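Local coordinates for condensin complex subunit 3 (Schizosaccharomyces pombe, PDB 5OQR), which serves as a regulatory subunit of the condensin complex, which is required to convert interphase chromatin into condensed, mitotic-like chromosomes, at residues 336-341 with 377-383. Residues are numbered along the deposited sequence; the frame is centred on the assembly and turned at random.
Sequences VVQLTY and DEIGRRK
K383 reaches across from its helix to V337, where its ammonium NZ donates a hydrogen bond of 3.1 Å to the backbone O of V337. With CG anti to its own backbone N (chi1 -170°) and the chain extended beyond CG, the lysine is stretched to full length, which carries NZ across to the neighbouring helix. The carbonyl it meets already accepts the helical bond from Y341 N; NZ comes to the other face of the carbonyl plane, tilted 32° from it, so two donors grip one oxygen. On the way the aliphatic chain slants past T340, with CE 4.0 Å from T340 CG2, while the V337 side chain crosses it at about a right angle, its CG1 3.7 Å from K383 NZ. Replacing this lysine by an alanine would probably leave V337 O with its helical bond but no cross-helix donor, and strip T340 and V337 of their methylene cover. Both segments start their helices, 336-348 and 378-394, which run nearly parallel at 18° with axes 8.7 Å apart, part of the stacked helices of a HEAT-repeat solenoid; residues 379-383 fall in HEAT 6. One turn before the lysine, G380 presents bare backbone to V336 CG2; a side chain here would point at that methyl and probably conflict with it, so glycine suits the place. D377, whose short acidic side chain suits the N-cap, places OD2 3.9 Å from V337 CG2. Threonine suits position 340 because its branches divide the work: CG2 faces the lysine, while T340 OG1 bonds V336 O at 2.7 Å, satisfying the buried hydroxyl within its own helix.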
loop_
_atom_site.group_PDB
_atom_site.type_symbol
_atom_site.label_atom_id
_atom_site.label_comp_id
_atom_site.label_asym_id
_atom_site.label_seq_id
_atom_site.Cartn_x
_atom_site.Cartn_y
_atom_site.Cartn_z
ATOM N N VAL A 336 -10.176 32.983 19.568
ATOM C CA VAL A 336 -9.314 32.358 20.567
ATOM C C VAL A 336 -9.851 32.591 21.971
ATOM O O VAL A 336 -9.679 31.744 22.856
ATOM C CB VAL A 336 -7.872 32.879 20.425
ATOM C CG1 VAL A 336 -7.314 32.533 19.061
ATOM C CG2 VAL A 336 -7.832 34.364 20.650
ATOM N N VAL A 337 -10.495 33.735 22.206
ATOM C CA VAL A 337 -11.073 34.009 23.521
ATOM C C VAL A 337 -12.091 32.936 23.880
ATOM O O VAL A 337 -12.049 32.351 24.968
ATOM C CB VAL A 337 -11.702 35.414 23.545
ATOM C CG1 VAL A 337 -12.396 35.672 24.879
ATOM C CG2 VAL A 337 -10.642 36.472 23.288
ATOM N N GLN A 338 -13.027 32.666 22.970
ATOM C CA GLN A 338 -14.003 31.609 23.204
ATOM C C GLN A 338 -13.325 30.248 23.250
ATOM O O GLN A 338 -13.705 29.385 24.050
ATOM C CB GLN A 338 -15.072 31.629 22.113
ATOM C CG GLN A 338 -15.672 32.994 21.810
ATOM C CD GLN A 338 -16.296 33.047 20.430
ATOM O OE1 GLN A 338 -15.815 33.756 19.545
ATOM N NE2 GLN A 338 -17.366 32.290 20.233
ATOM N N LEU A 339 -12.320 30.040 22.398
ATOM C CA LEU A 339 -11.611 28.766 22.369
ATOM C C LEU A 339 -10.919 28.500 23.698
ATOM O O LEU A 339 -11.030 27.407 24.262
ATOM C CB LEU A 339 -10.599 28.765 21.226
ATOM C CG LEU A 339 -9.828 27.465 21.007
ATOM C CD1 LEU A 339 -10.728 26.403 20.404
ATOM C CD2 LEU A 339 -8.622 27.714 20.129
ATOM N N THR A 340 -10.190 29.494 24.212
ATOM C CA THR A 340 -9.582 29.361 25.531
ATOM C C THR A 340 -10.631 28.996 26.571
ATOM O O THR A 340 -10.389 28.159 27.446
ATOM C CB THR A 340 -8.877 30.661 25.922
ATOM O OG1 THR A 340 -7.998 31.070 24.867
ATOM C CG2 THR A 340 -8.067 30.471 27.196
ATOM N N TYR A 341 -11.808 29.611 26.483
ATOM C CA TYR A 341 -12.891 29.290 27.404
ATOM C C TYR A 341 -13.378 27.859 27.205
ATOM O O TYR A 341 -13.571 27.124 28.181
ATOM C CB TYR A 341 -14.027 30.296 27.217
ATOM C CG TYR A 341 -15.300 29.977 27.962
ATOM C CD1 TYR A 341 -16.480 29.732 27.276
ATOM C CD2 TYR A 341 -15.328 29.929 29.347
ATOM C CE1 TYR A 341 -17.648 29.446 27.945
ATOM C CE2 TYR A 341 -16.493 29.642 30.027
ATOM C CZ TYR A 341 -17.652 29.404 29.321
ATOM O OH TYR A 341 -18.820 29.114 29.988
ATOM N N ASP A 377 -5.171 38.810 17.188
ATOM C CA ASP A 377 -5.843 39.298 18.384
ATOM C C ASP A 377 -4.911 39.205 19.584
ATOM O O ASP A 377 -4.908 38.199 20.300
ATOM C CB ASP A 377 -7.123 38.501 18.640
ATOM C CG ASP A 377 -7.884 38.998 19.851
ATOM O OD1 ASP A 377 -7.707 40.176 20.222
ATOM O OD2 ASP A 377 -8.659 38.210 20.432
ATOM N N GLU A 378 -4.102 40.244 19.795
ATOM C CA GLU A 378 -3.223 40.279 20.957
ATOM C C GLU A 378 -3.979 39.914 22.225
ATOM O O GLU A 378 -3.500 39.115 23.036
ATOM C CB GLU A 378 -2.594 41.667 21.088
ATOM C CG GLU A 378 -1.527 41.962 20.041
ATOM C CD GLU A 378 -1.460 43.430 19.659
ATOM O OE1 GLU A 378 -2.527 44.072 19.553
ATOM O OE2 GLU A 378 -0.338 43.945 19.464
ATOM N N ILE A 379 -5.180 40.473 22.396
ATOM C CA ILE A 379 -5.967 40.239 23.606
ATOM C C ILE A 379 -6.130 38.745 23.842
ATOM O O ILE A 379 -5.775 38.214 24.900
ATOM C CB ILE A 379 -7.335 40.937 23.499
ATOM C CG1 ILE A 379 -7.166 42.460 23.487
ATOM C CG2 ILE A 379 -8.255 40.522 24.652
ATOM C CD1 ILE A 379 -7.049 43.079 22.099
ATOM N N GLY A 380 -6.679 38.049 22.847
ATOM C CA GLY A 380 -6.902 36.623 22.980
ATOM C C GLY A 380 -5.619 35.819 22.988
ATOM O O GLY A 380 -5.554 34.755 23.610
ATOM N N ARG A 381 -4.583 36.309 22.303
ATOM C CA ARG A 381 -3.271 35.678 22.393
ATOM C C ARG A 381 -2.783 35.650 23.834
ATOM O O ARG A 381 -2.314 34.619 24.327
ATOM C CB ARG A 381 -2.275 36.422 21.500
ATOM C CG ARG A 381 -0.837 35.943 21.632
ATOM C CD ARG A 381 0.106 36.758 20.769
ATOM N NE ARG A 381 1.470 36.735 21.304
ATOM C CZ ARG A 381 2.086 37.758 21.891
ATOM N NH1 ARG A 381 3.325 37.607 22.341
ATOM N NH2 ARG A 381 1.490 38.937 22.022
ATOM N N ARG A 382 -2.893 36.784 24.528
ATOM C CA ARG A 382 -2.445 36.858 25.914
ATOM C C ARG A 382 -3.277 35.952 26.814
ATOM O O ARG A 382 -2.745 35.328 27.739
ATOM C CB ARG A 382 -2.513 38.306 26.399
ATOM C CG ARG A 382 -1.607 39.252 25.627
ATOM C CD ARG A 382 -2.296 40.577 25.323
ATOM N NE ARG A 382 -2.728 41.277 26.527
ATOM C CZ ARG A 382 -1.949 42.053 27.271
ATOM N NH1 ARG A 382 -0.675 42.233 26.946
ATOM N NH2 ARG A 382 -2.442 42.649 28.346
ATOM N N LYS A 383 -4.583 35.867 26.562
ATOM C CA LYS A 383 -5.437 35.027 27.393
ATOM C C LYS A 383 -5.036 33.563 27.276
ATOM O O LYS A 383 -4.787 32.890 28.283
ATOM C CB LYS A 383 -6.903 35.210 27.001
ATOM C CG LYS A 383 -7.873 34.555 27.970
ATOM C CD LYS A 383 -9.271 34.440 27.396
ATOM C CE LYS A 383 -10.174 33.642 28.323
ATOM N NZ LYS A 383 -11.559 33.504 27.795
#